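Local coordinates for protein RBSTP2229 gene product (Geobacillus stearothermophilus, PDB 1T6A) that is of unknown function, belongs to the DUF1885 family and pairs a four-stranded antiparallel sheet with a helix packed on one face and a long N-terminal helix, at residues Leu57-Asp62 with Lys67-Ser72; Phe46-Arg51 with Lys95-Glu100; Ser72-Gly77 with Phe81-Leu86. One frame throughout, in Å; residues are numbered along the deposited sequence.

Contact 1. Residues Leu57-Asp62 with Lys67-Ser72; sequences LYLQGD and KGMAIS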
ATOM      1  N   LEU A  57       5.114 -18.911  -2.406  1.00 30.83           N
ATOM      2  CA  LEU A  57       5.467 -17.492  -2.592  1.00 31.57           C
ATOM      3  C   LEU A  57       6.220 -16.950  -1.395  1.00 31.07           C
ATOM      4  O   LEU A  57       5.710 -17.011  -0.282  1.00 31.84           O
ATOM      5  CB  LEU A  57       4.203 -16.674  -2.830  1.00 31.47           C
ATOM      6  CG  LEU A  57       3.551 -16.917  -4.190  1.00 33.31           C
ATOM      7  CD1 LEU A  57       2.121 -16.421  -4.205  1.00 34.97           C
ATOM      8  CD2 LEU A  57       4.348 -16.255  -5.326  1.00 36.45           C
ATOM      9  N   TYR A  58       7.429 -16.447  -1.597  1.00 30.74           N
ATOM     10  CA  TYR A  58       8.198 -15.852  -0.518  1.00 31.89           C
ATOM     11  C   TYR A  58       8.221 -14.340  -0.660  1.00 32.38           C
ATOM     12  O   TYR A  58       8.597 -13.806  -1.700  1.00 32.76           O
ATOM     13  CB  TYR A  58       9.633 -16.387  -0.460  1.00 32.58           C
ATOM     14  CG  TYR A  58       9.691 -17.853  -0.140  1.00 34.25           C
ATOM     15  CD1 TYR A  58       9.717 -18.300   1.175  1.00 36.54           C
ATOM     16  CD2 TYR A  58       9.670 -18.798  -1.157  1.00 36.30           C
ATOM     17  CE1 TYR A  58       9.738 -19.664   1.471  1.00 38.34           C
ATOM     18  CE2 TYR A  58       9.703 -20.157  -0.877  1.00 38.60           C
ATOM     19  CZ  TYR A  58       9.721 -20.580   0.432  1.00 38.64           C
ATOM     20  OH  TYR A  58       9.731 -21.922   0.682  1.00 41.91           O
ATOM     21  N   LEU A  59       7.776 -13.662   0.386  1.00 32.64           N
ATOM     22  CA  LEU A  59       7.865 -12.215   0.481  1.00 33.09           C
ATOM     23  C   LEU A  59       9.109 -11.875   1.283  1.00 34.10           C
ATOM     24  O   LEU A  59       9.257 -12.326   2.415  1.00 34.73           O
ATOM     25  CB  LEU A  59       6.611 -11.634   1.148  1.00 32.12           C
ATOM     26  CG  LEU A  59       5.374 -11.457   0.256  1.00 31.77           C
ATOM     27  CD1 LEU A  59       4.941 -12.748  -0.371  1.00 32.24           C
ATOM     28  CD2 LEU A  59       4.215 -10.849   1.052  1.00 31.20           C
ATOM     29  N   GLN A  60      10.006 -11.089   0.692  1.00 35.36           N
ATOM     30  CA  GLN A  60      11.210 -10.622   1.367  1.00 36.74           C
ATOM     31  C   GLN A  60      11.036  -9.153   1.763  1.00 36.47           C
ATOM     32  O   GLN A  60      10.757  -8.298   0.932  1.00 34.68           O
ATOM     33  CB  GLN A  60      12.448 -10.799   0.462  1.00 37.90           C
ATOM     34  CG  GLN A  60      13.775 -10.313   1.095  1.00 42.76           C
ATOM     35  CD  GLN A  60      14.974 -10.404   0.132  1.00 49.34           C
ATOM     36  OE1 GLN A  60      15.074  -9.622  -0.823  1.00 54.30           O
ATOM     37  NE2 GLN A  60      15.874 -11.356   0.384  1.00 51.93           N
ATOM     38  N   GLY A  61      11.227  -8.869   3.048  1.00 37.16           N
ATOM     39  CA  GLY A  61      10.931  -7.561   3.583  1.00 38.08           C
ATOM     40  C   GLY A  61      11.992  -6.522   3.288  1.00 39.14           C
ATOM     41  O   GLY A  61      13.188  -6.801   3.380  1.00 38.82           O
ATOM     42  N   ASP A  62      11.541  -5.312   2.960  1.00 40.36           N
ATOM     43  CA  ASP A  62      12.438  -4.173   2.767  1.00 41.52           C
ATOM     44  C   ASP A  62      12.953  -3.675   4.106  1.00 42.01           C
ATOM     45  O   ASP A  62      12.165  -3.411   5.018  1.00 42.47           O
ATOM     46  CB  ASP A  62      11.711  -3.036   2.048  1.00 41.79           C
ATOM     47  CG  ASP A  62      11.278  -3.421   0.659  1.00 43.57           C
ATOM     48  OD1 ASP A  62      12.054  -4.143  -0.004  1.00 46.61           O
ATOM     49  OD2 ASP A  62      10.192  -3.063   0.138  1.00 45.59           O
ATOM     50  N   LYS A  67      11.032  -8.691   7.961  1.00 35.82           N
ATOM     51  CA  LYS A  67      11.789  -9.863   7.526  1.00 36.31           C
ATOM     52  C   LYS A  67      11.155 -10.535   6.318  1.00 35.09           C
ATOM     53  O   LYS A  67      11.805 -10.698   5.281  1.00 35.10           O
ATOM     54  CB  LYS A  67      11.928 -10.873   8.649  1.00 37.29           C
ATOM     55  CG  LYS A  67      12.820 -12.050   8.260  1.00 41.92           C
ATOM     56  CD  LYS A  67      13.372 -12.787   9.488  1.00 46.91           C
ATOM     57  CE  LYS A  67      14.107 -14.064   9.089  1.00 49.01           C
ATOM     58  NZ  LYS A  67      13.662 -15.210   9.925  1.00 52.57           N
ATOM     59  N   GLY A  68       9.894 -10.932   6.463  1.00 33.53           N
ATOM     60  CA  GLY A  68       9.158 -11.568   5.397  1.00 33.03           C
ATOM     61  C   GLY A  68       8.128 -12.594   5.857  1.00 31.95           C
ATOM     62  O   GLY A  68       7.863 -12.773   7.052  1.00 31.20           O
HETATM   63  N   MSE A  69       7.543 -13.266   4.876  1.00 30.54           N
HETATM   64  CA  MSE A  69       6.607 -14.350   5.128  1.00 30.29           C
HETATM   65  C   MSE A  69       6.512 -15.251   3.893  1.00 29.41           C
HETATM   66  O   MSE A  69       7.043 -14.919   2.829  1.00 28.18           O
HETATM   67  CB  MSE A  69       5.217 -13.776   5.470  1.00 30.94           C
HETATM   68  CG  MSE A  69       4.486 -13.135   4.301  1.00 32.07           C
HETATM   69 SE   MSE A  69       2.916 -12.049   4.808  0.84 38.92          SE
HETATM   70  CE  MSE A  69       3.860 -10.482   5.538  1.00 37.38           C
ATOM     71  N   ALA A  70       5.796 -16.357   4.044  1.00 28.23           N
ATOM     72  CA  ALA A  70       5.694 -17.381   3.021  1.00 28.78           C
ATOM     73  C   ALA A  70       4.239 -17.752   2.843  1.00 28.57           C
ATOM     74  O   ALA A  70       3.538 -18.018   3.832  1.00 28.86           O
ATOM     75  CB  ALA A  70       6.516 -18.614   3.454  1.00 29.36           C
ATOM     76  N   ILE A  71       3.776 -17.749   1.603  1.00 27.76           N
ATOM     77  CA  ILE A  71       2.385 -18.007   1.291  1.00 27.96           C
ATOM     78  C   ILE A  71       2.287 -19.196   0.357  1.00 28.08           C
ATOM     79  O   ILE A  71       2.968 -19.246  -0.659  1.00 27.63           O
ATOM     80  CB  ILE A  71       1.730 -16.746   0.633  1.00 27.69           C
ATOM     81  CG1 ILE A  71       1.997 -15.502   1.490  1.00 30.16           C
ATOM     82  CG2 ILE A  71       0.260 -16.964   0.438  1.00 28.26           C
ATOM     83  CD1 ILE A  71       1.385 -14.210   0.957  1.00 31.02           C
ATOM     84  N   SER A  72       1.412 -20.137   0.700  1.00 28.15           N
ATOM     85  CA  SER A  72       1.232 -21.363  -0.063  1.00 28.53           C
ATOM     86  C   SER A  72      -0.211 -21.815  -0.060  1.00 28.51           C
ATOM     87  O   SER A  72      -1.052 -21.295   0.702  1.00 28.05           O
ATOM     88  CB  SER A  72       2.118 -22.467   0.523  1.00 28.95           C
ATOM     89  OG  SER A  72       1.902 -22.623   1.909  1.00 29.64           O
TER
HETATM   90  O   HOH W   1      14.365  -9.629   5.053  1.00 50.65           O
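Leu59 and Met69, a selenomethionine, face each other as a hydrogen-bonded pair of an antiparallel hairpin. Their side chains rise from the same face and cross obliquely. Leu59 CD2 lies 4.0 Å from Met69 CG, with SE a little further on. With Met69 CG between its own backbone N and carbonyl carbon (chi1 71°), CG comes up beside Leu59 CD2; a bend at chi3 then turns the end of the chain. The other methyl of the leucine, CD1, meets Ile71 CD1 at 4.1 Å, so Leu59 reaches two residues of the partner strand. Tyr58 and Ala70 pair on the reverse face, where the alanine CB meets the ring obliquely, 3.9 Å from CE1. Leu59 N reaches Met69 O at 2.8 Å, and Leu57 and Ile71 bond in both directions. At the turn end Gly61 N bonds Lys67 O from well above the carbonyl plane. Gly68 has backbone angles that call for glycine, and a CB there would clash with Leu59 O. Strand 48-53 flanks one side of the hairpin and strand 79-85 the other. Met69 also touches Ala98 and Ile71 touches Phe101, both on helix 92-109, which packs over the face that carries Leu59, Met69 and Ile71.

Contact 2. Residues Phe46-Arg51 with Lys95-Glu100; sequences FPYTVR and KGKANE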
ATOM      1  N   PHE A  46       3.070  -2.171   1.329  1.00 28.97           N
ATOM      2  CA  PHE A  46       3.572  -3.470   0.841  1.00 29.16           C
ATOM      3  C   PHE A  46       5.078  -3.452   0.691  1.00 28.82           C
ATOM      4  O   PHE A  46       5.614  -3.404  -0.434  1.00 29.65           O
ATOM      5  CB  PHE A  46       2.915  -3.838  -0.479  1.00 29.28           C
ATOM      6  CG  PHE A  46       3.050  -5.286  -0.834  1.00 29.95           C
ATOM      7  CD1 PHE A  46       2.242  -6.238  -0.241  1.00 31.27           C
ATOM      8  CD2 PHE A  46       3.986  -5.695  -1.780  1.00 32.00           C
ATOM      9  CE1 PHE A  46       2.374  -7.608  -0.579  1.00 32.20           C
ATOM     10  CE2 PHE A  46       4.119  -7.043  -2.121  1.00 32.27           C
ATOM     11  CZ  PHE A  46       3.311  -7.996  -1.517  1.00 31.62           C
ATOM     12  N   PRO A  47       5.769  -3.487   1.817  1.00 28.67           N
ATOM     13  CA  PRO A  47       7.234  -3.411   1.827  1.00 29.26           C
ATOM     14  C   PRO A  47       7.893  -4.782   1.585  1.00 29.71           C
ATOM     15  O   PRO A  47       8.728  -5.219   2.342  1.00 30.33           O
ATOM     16  CB  PRO A  47       7.524  -2.911   3.234  1.00 28.84           C
ATOM     17  CG  PRO A  47       6.439  -3.539   4.052  1.00 28.53           C
ATOM     18  CD  PRO A  47       5.214  -3.606   3.181  1.00 28.39           C
ATOM     19  N   TYR A  48       7.502  -5.452   0.518  1.00 30.40           N
ATOM     20  CA  TYR A  48       8.022  -6.770   0.219  1.00 31.13           C
ATOM     21  C   TYR A  48       8.332  -6.893  -1.254  1.00 32.08           C
ATOM     22  O   TYR A  48       7.710  -6.244  -2.077  1.00 31.73           O
ATOM     23  CB  TYR A  48       6.998  -7.841   0.603  1.00 30.42           C
ATOM     24  CG  TYR A  48       6.650  -7.842   2.068  1.00 30.34           C
ATOM     25  CD1 TYR A  48       7.528  -8.374   3.014  1.00 29.70           C
ATOM     26  CD2 TYR A  48       5.456  -7.291   2.517  1.00 28.45           C
ATOM     27  CE1 TYR A  48       7.214  -8.369   4.367  1.00 29.32           C
ATOM     28  CE2 TYR A  48       5.141  -7.274   3.874  1.00 28.36           C
ATOM     29  CZ  TYR A  48       6.013  -7.822   4.783  1.00 28.25           C
ATOM     30  OH  TYR A  48       5.702  -7.808   6.109  1.00 28.11           O
ATOM     31  N   THR A  49       9.291  -7.755  -1.562  1.00 34.00           N
ATOM     32  CA  THR A  49       9.541  -8.245  -2.912  1.00 35.21           C
ATOM     33  C   THR A  49       9.058  -9.691  -2.971  1.00 35.18           C
ATOM     34  O   THR A  49       9.348 -10.460  -2.074  1.00 33.90           O
ATOM     35  CB  THR A  49      11.061  -8.211  -3.183  1.00 35.96           C
ATOM     36  OG1 THR A  49      11.554  -6.868  -3.051  1.00 38.67           O
ATOM     37  CG2 THR A  49      11.367  -8.604  -4.624  1.00 37.44           C
ATOM     38  N   VAL A  50       8.339 -10.052  -4.031  1.00 36.45           N
ATOM     39  CA  VAL A  50       7.764 -11.383  -4.190  1.00 37.72           C
ATOM     40  C   VAL A  50       8.610 -12.279  -5.114  1.00 39.66           C
ATOM     41  O   VAL A  50       8.942 -11.895  -6.240  1.00 39.17           O
ATOM     42  CB  VAL A  50       6.337 -11.288  -4.772  1.00 37.72           C
ATOM     43  CG1 VAL A  50       5.732 -12.676  -5.005  1.00 37.76           C
ATOM     44  CG2 VAL A  50       5.438 -10.484  -3.853  1.00 38.08           C
ATOM     45  N   ARG A  51       8.946 -13.476  -4.630  1.00 41.80           N
ATOM     46  CA  ARG A  51       9.494 -14.541  -5.478  1.00 43.29           C
ATOM     47  C   ARG A  51       8.756 -15.874  -5.247  1.00 43.44           C
ATOM     48  O   ARG A  51       8.177 -16.115  -4.184  1.00 42.90           O
ATOM     49  CB  ARG A  51      11.008 -14.674  -5.244  0.50 43.74           C
ATOM     50  CG  ARG A  51      11.511 -16.061  -4.824  0.50 46.71           C
ATOM     51  CD  ARG A  51      12.898 -16.057  -4.180  0.50 50.60           C
ATOM     52  NE  ARG A  51      13.186 -17.325  -3.497  0.50 54.19           N
ATOM     53  CZ  ARG A  51      13.465 -17.463  -2.193  0.50 57.26           C
ATOM     54  NH1 ARG A  51      13.494 -16.415  -1.366  0.50 58.43           N
ATOM     55  NH2 ARG A  51      13.711 -18.676  -1.706  0.50 58.03           N
ATOM     56  N   LYS A  95       3.932  -9.053  11.220  1.00 29.06           N
ATOM     57  CA  LYS A  95       2.707  -9.592  11.777  1.00 30.21           C
ATOM     58  C   LYS A  95       1.519  -8.741  11.335  1.00 29.35           C
ATOM     59  O   LYS A  95       0.504  -9.269  10.896  1.00 29.34           O
ATOM     60  CB  LYS A  95       2.752  -9.641  13.308  1.00 30.85           C
ATOM     61  CG  LYS A  95       3.708 -10.699  13.875  1.00 36.32           C
ATOM     62  CD  LYS A  95       3.751 -10.625  15.421  1.00 41.83           C
ATOM     63  CE  LYS A  95       4.906 -11.402  16.031  1.00 43.70           C
ATOM     64  NZ  LYS A  95       6.195 -11.148  15.321  1.00 48.47           N
ATOM     65  N   GLY A  96       1.655  -7.428  11.476  1.00 28.04           N
ATOM     66  CA  GLY A  96       0.642  -6.499  11.034  1.00 27.42           C
ATOM     67  C   GLY A  96       0.348  -6.614   9.551  1.00 27.15           C
ATOM     68  O   GLY A  96      -0.818  -6.660   9.155  1.00 26.67           O
ATOM     69  N   LYS A  97       1.385  -6.693   8.722  1.00 26.56           N
ATOM     70  CA  LYS A  97       1.160  -6.801   7.291  1.00 27.02           C
ATOM     71  C   LYS A  97       0.467  -8.109   6.934  1.00 26.78           C
ATOM     72  O   LYS A  97      -0.438  -8.116   6.102  1.00 26.43           O
ATOM     73  CB  LYS A  97       2.452  -6.647   6.503  1.00 27.59           C
ATOM     74  CG  LYS A  97       3.099  -5.284   6.652  1.00 29.90           C
ATOM     75  CD  LYS A  97       2.252  -4.198   6.016  1.00 33.84           C
ATOM     76  CE  LYS A  97       2.944  -2.869   6.114  1.00 34.61           C
ATOM     77  NZ  LYS A  97       2.682  -2.268   7.387  1.00 37.74           N
ATOM     78  N   ALA A  98       0.832  -9.197   7.606  1.00 26.50           N
ATOM     79  CA  ALA A  98       0.212 -10.494   7.341  1.00 26.88           C
ATOM     80  C   ALA A  98      -1.246 -10.423   7.732  1.00 27.14           C
ATOM     81  O   ALA A  98      -2.097 -10.931   7.026  1.00 27.35           O
ATOM     82  CB  ALA A  98       0.922 -11.645   8.122  1.00 26.79           C
ATOM     83  N   ASN A  99      -1.534  -9.791   8.862  1.00 27.76           N
ATOM     84  CA  ASN A  99      -2.916  -9.631   9.300  1.00 28.53           C
ATOM     85  C   ASN A  99      -3.722  -8.839   8.263  1.00 27.81           C
ATOM     86  O   ASN A  99      -4.817  -9.240   7.902  1.00 25.93           O
ATOM     87  CB  ASN A  99      -2.980  -8.912  10.654  1.00 29.14           C
ATOM     88  CG  ASN A  99      -2.758  -9.836  11.824  1.00 32.05           C
ATOM     89  OD1 ASN A  99      -2.988 -11.049  11.733  1.00 34.39           O
ATOM     90  ND2 ASN A  99      -2.316  -9.265  12.951  1.00 34.02           N
ATOM     91  N   GLU A 100      -3.147  -7.744   7.762  1.00 27.74           N
ATOM     92  CA  GLU A 100      -3.807  -6.896   6.765  1.00 28.58           C
ATOM     93  C   GLU A 100      -4.114  -7.659   5.467  1.00 28.21           C
ATOM     94  O   GLU A 100      -5.217  -7.604   4.952  1.00 28.48           O
ATOM     95  CB  GLU A 100      -2.936  -5.672   6.441  1.00 29.37           C
ATOM     96  CG  GLU A 100      -2.914  -4.648   7.558  1.00 32.58           C
ATOM     97  CD  GLU A 100      -1.718  -3.703   7.507  1.00 37.77           C
ATOM     98  OE1 GLU A 100      -1.220  -3.402   6.403  1.00 40.17           O
ATOM     99  OE2 GLU A 100      -1.288  -3.238   8.589  1.00 42.32           O
TER
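Lys97 lays its aliphatic chain against Tyr48 and Pro47, where helix 92-109 meets the start of strand 48-53. Its CB comes first. It lies at the edge of the Tyr48 ring, in the ring plane, 3.5 Å from OH and 3.8 Å from CE2. CG follows, 3.7 Å from OH. The chain then bends (chi2 -67°) and leaves the tyrosine for the proline. CD stands 4.1 Å from Pro47 CD. CE comes closer, 3.8 Å from the same CD atom, and also touches CG of the proline ring. A second bend, at chi4, turns NZ off the line of the chain. Tyr66 also touches both Pro47 and Lys97.

Pro47 is the centre of an inverse gamma turn, closed by a weak bond from Tyr48 N to Phe46 O. This turn links the end of helix 16-45 to the strand. The tyrosine hydroxyl is bonded to Asp94 OD1, in the turn of helix just before Lys95. A phenylalanine in place of Tyr48 would probably leave Asp94 OD1 without this partner and open a small gap beside Lys97 CB. The same carboxylate, through OD2, takes the backbone N of Lys67 and Gly68. Between the two segments the lysine methylenes meet carbon atoms and the phenol oxygen, so the contact is van der Waals in kind. The bond to Asp94 probably fixes the tyrosine ring, so that its edge stays against those methylenes.

Contact 3. Residues Ser72-Gly77 with Phe81-Leu86; sequences SVRTAG and FIDIAL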
ATOM      1  N   SER A  72       1.412 -20.137   0.700  1.00 28.15           N
ATOM      2  CA  SER A  72       1.232 -21.363  -0.063  1.00 28.53           C
ATOM      3  C   SER A  72      -0.211 -21.815  -0.060  1.00 28.51           C
ATOM      4  O   SER A  72      -1.052 -21.295   0.702  1.00 28.05           O
ATOM      5  CB  SER A  72       2.118 -22.467   0.523  1.00 28.95           C
ATOM      6  OG  SER A  72       1.902 -22.623   1.909  1.00 29.64           O
ATOM      7  N   VAL A  73      -0.504 -22.757  -0.953  1.00 27.91           N
ATOM      8  CA  VAL A  73      -1.802 -23.371  -1.035  1.00 28.17           C
ATOM      9  C   VAL A  73      -1.713 -24.772  -0.423  1.00 29.18           C
ATOM     10  O   VAL A  73      -0.763 -25.494  -0.663  1.00 28.48           O
ATOM     11  CB  VAL A  73      -2.286 -23.470  -2.474  1.00 28.45           C
ATOM     12  CG1 VAL A  73      -3.648 -24.141  -2.546  1.00 28.73           C
ATOM     13  CG2 VAL A  73      -2.311 -22.088  -3.119  1.00 29.89           C
ATOM     14  N   ARG A  74      -2.719 -25.126   0.375  1.00 29.89           N
ATOM     15  CA  ARG A  74      -2.790 -26.409   1.048  1.00 30.10           C
ATOM     16  C   ARG A  74      -4.129 -27.044   0.711  1.00 30.32           C
ATOM     17  O   ARG A  74      -5.151 -26.347   0.646  1.00 30.04           O
ATOM     18  CB  ARG A  74      -2.648 -26.202   2.552  0.59 30.57           C
ATOM     19  CG  ARG A  74      -2.655 -27.467   3.394  0.59 32.28           C
ATOM     20  CD  ARG A  74      -2.411 -27.189   4.860  0.59 35.18           C
ATOM     21  NE  ARG A  74      -3.647 -27.299   5.623  0.59 38.07           N
ATOM     22  CZ  ARG A  74      -4.217 -26.338   6.339  0.59 38.14           C
ATOM     23  NH1 ARG A  74      -3.692 -25.127   6.419  0.59 39.00           N
ATOM     24  NH2 ARG A  74      -5.339 -26.603   6.986  0.59 38.89           N
ATOM     25  N   THR A  75      -4.120 -28.343   0.398  1.00 30.33           N
ATOM     26  CA  THR A  75      -5.350 -29.118   0.241  1.00 30.87           C
ATOM     27  C   THR A  75      -5.350 -30.278   1.252  1.00 31.23           C
ATOM     28  O   THR A  75      -4.299 -30.863   1.538  1.00 31.26           O
ATOM     29  CB  THR A  75      -5.479 -29.708  -1.175  1.00 31.45           C
ATOM     30  OG1 THR A  75      -4.444 -30.688  -1.378  1.00 33.83           O
ATOM     31  CG2 THR A  75      -5.273 -28.647  -2.303  1.00 31.43           C
ATOM     32  N   ALA A  76      -6.514 -30.587   1.801  1.00 30.84           N
ATOM     33  CA  ALA A  76      -6.680 -31.737   2.682  1.00 31.47           C
ATOM     34  C   ALA A  76      -8.086 -32.259   2.432  1.00 31.69           C
ATOM     35  O   ALA A  76      -9.056 -31.550   2.659  1.00 31.00           O
ATOM     36  CB  ALA A  76      -6.499 -31.333   4.157  1.00 31.30           C
ATOM     37  N   GLY A  77      -8.195 -33.481   1.919  1.00 32.52           N
ATOM     38  CA  GLY A  77      -9.475 -33.982   1.454  1.00 33.27           C
ATOM     39  C   GLY A  77     -10.004 -33.095   0.328  1.00 33.64           C
ATOM     40  O   GLY A  77      -9.286 -32.797  -0.609  1.00 33.88           O
ATOM     41  N   PHE A  81      -7.012 -24.359   1.312  1.00 26.90           N
ATOM     42  CA  PHE A  81      -6.593 -23.316   2.216  1.00 27.02           C
ATOM     43  C   PHE A  81      -5.511 -22.456   1.585  1.00 27.16           C
ATOM     44  O   PHE A  81      -4.689 -22.959   0.788  1.00 26.08           O
ATOM     45  CB  PHE A  81      -5.972 -23.909   3.486  1.00 27.09           C
ATOM     46  CG  PHE A  81      -6.871 -24.855   4.232  1.00 27.32           C
ATOM     47  CD1 PHE A  81      -7.533 -24.455   5.377  1.00 27.68           C
ATOM     48  CD2 PHE A  81      -7.035 -26.151   3.788  1.00 27.74           C
ATOM     49  CE1 PHE A  81      -8.334 -25.351   6.071  1.00 27.01           C
ATOM     50  CE2 PHE A  81      -7.848 -27.030   4.461  1.00 27.15           C
ATOM     51  CZ  PHE A  81      -8.491 -26.634   5.598  1.00 27.55           C
ATOM     52  N   ILE A  82      -5.470 -21.182   1.979  1.00 26.67           N
ATOM     53  CA  ILE A  82      -4.268 -20.381   1.769  1.00 27.70           C
ATOM     54  C   ILE A  82      -3.587 -20.186   3.106  1.00 27.27           C
ATOM     55  O   ILE A  82      -4.212 -19.751   4.039  1.00 26.86           O
ATOM     56  CB  ILE A  82      -4.597 -19.050   1.092  1.00 27.85           C
ATOM     57  CG1 ILE A  82      -5.223 -19.313  -0.266  1.00 29.54           C
ATOM     58  CG2 ILE A  82      -3.327 -18.219   0.944  1.00 29.03           C
ATOM     59  CD1 ILE A  82      -5.648 -18.052  -1.020  1.00 31.71           C
ATOM     60  N   ASP A  83      -2.314 -20.565   3.199  1.00 27.55           N
ATOM     61  CA  ASP A  83      -1.545 -20.492   4.426  1.00 27.76           C
ATOM     62  C   ASP A  83      -0.572 -19.335   4.320  1.00 27.69           C
ATOM     63  O   ASP A  83       0.080 -19.182   3.296  1.00 26.84           O
ATOM     64  CB  ASP A  83      -0.690 -21.748   4.655  1.00 28.37           C
ATOM     65  CG  ASP A  83      -1.484 -22.947   5.153  1.00 32.84           C
ATOM     66  OD1 ASP A  83      -2.507 -22.765   5.840  1.00 35.54           O
ATOM     67  OD2 ASP A  83      -1.147 -24.138   4.899  1.00 37.26           O
ATOM     68  N   ILE A  84      -0.462 -18.553   5.390  1.00 27.96           N
ATOM     69  CA  ILE A  84       0.556 -17.521   5.519  1.00 29.34           C
ATOM     70  C   ILE A  84       1.383 -17.853   6.733  1.00 29.99           C
ATOM     71  O   ILE A  84       0.882 -17.812   7.857  1.00 30.25           O
ATOM     72  CB  ILE A  84      -0.076 -16.127   5.648  1.00 29.59           C
ATOM     73  CG1 ILE A  84      -0.909 -15.837   4.412  1.00 31.82           C
ATOM     74  CG2 ILE A  84       1.014 -15.067   5.841  1.00 29.82           C
ATOM     75  CD1 ILE A  84      -1.758 -14.623   4.549  1.00 35.63           C
ATOM     76  N   ALA A  85       2.636 -18.231   6.496  1.00 31.29           N
ATOM     77  CA  ALA A  85       3.573 -18.602   7.541  1.00 32.41           C
ATOM     78  C   ALA A  85       4.576 -17.483   7.797  1.00 33.46           C
ATOM     79  O   ALA A  85       5.257 -17.020   6.883  1.00 32.39           O
ATOM     80  CB  ALA A  85       4.329 -19.895   7.144  1.00 32.69           C
ATOM     81  N   LEU A  86       4.661 -17.056   9.049  1.00 35.10           N
ATOM     82  CA  LEU A  86       5.694 -16.133   9.476  1.00 36.66           C
ATOM     83  C   LEU A  86       6.870 -16.910  10.055  1.00 38.72           C
ATOM     84  O   LEU A  86       6.678 -17.768  10.905  1.00 38.08           O
ATOM     85  CB  LEU A  86       5.159 -15.195  10.547  1.00 36.57           C
ATOM     86  CG  LEU A  86       4.071 -14.218  10.130  1.00 36.90           C
ATOM     87  CD1 LEU A  86       3.537 -13.548  11.382  1.00 39.22           C
ATOM     88  CD2 LEU A  86       4.620 -13.189   9.175  1.00 37.30           C
TER
HETATM   89  O   HOH W   2       3.046 -20.928   3.553  1.00 36.70           O
HETATM   90  O   HOH W   3       0.676 -24.751   2.942  1.00 49.27           O
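Asp83 OD2 is gripped by Arg74 NH1 and by a water. The NH1 bond is 3.1 Å long and nearly straight (171°), and it uses the syn lone pair. NH1 also lies 2.7 Å from OD1, so one nitrogen serves both oxygens in a salt bridge. The guanidinium and carboxylate planes are nearly coplanar. The pair lies on the surface, where solvent probably weakens it. The water, 2.7 Å from OD2, also bonds Ser72 OG and so joins the paired residues. Arg74's chain runs extended until chi3 (105°), which turns the guanidinium flat over Phe81. The two planes are 21° apart, and CZ lies 3.8 Å from the ring centroid in a cation-pi stack. NH2 sits over the middle of the ring. Arg74 has two deposited conformers; its salt bridge and stack are described for one and are tentative to that extent. The backbones form the antiparallel beta hairpin of strands 68-76 and 79-85. Ser72 and Asp83 make one hydrogen-bonded pair, Arg74 and Phe81 the next. Phe81 N reaches Arg74 O at 2.8 Å. Between these two pairs, Val73 and Ile82 form a non-hydrogen-bonded pair, with side chains on the reverse face. On that face Ile82 touches Leu109 of helix 92-109.

All three contacts involve one antiparallel sheet; contact 2 adds helix 92-109, which lies across it. Contacts 1 and 3 share Ser72 and follow one another along strand 68-76, with centres about 14 Å apart. Ala70 O and Ala85 N, 2.8 Å apart, probably hydrogen-bond between them. Contact 2 closes a long loop in which both hairpins are nested. Its centre is about 7 Å from that of contact 1 and about 17 Å from that of contact 3. Met69 of contact 1 touches both of the others: its CE packs 3.3 Å from Tyr48 OH of contact 2, and its SE 3.7 Å from Ile84 CG2 of contact 3. No active site or ligand is known here to relate them to.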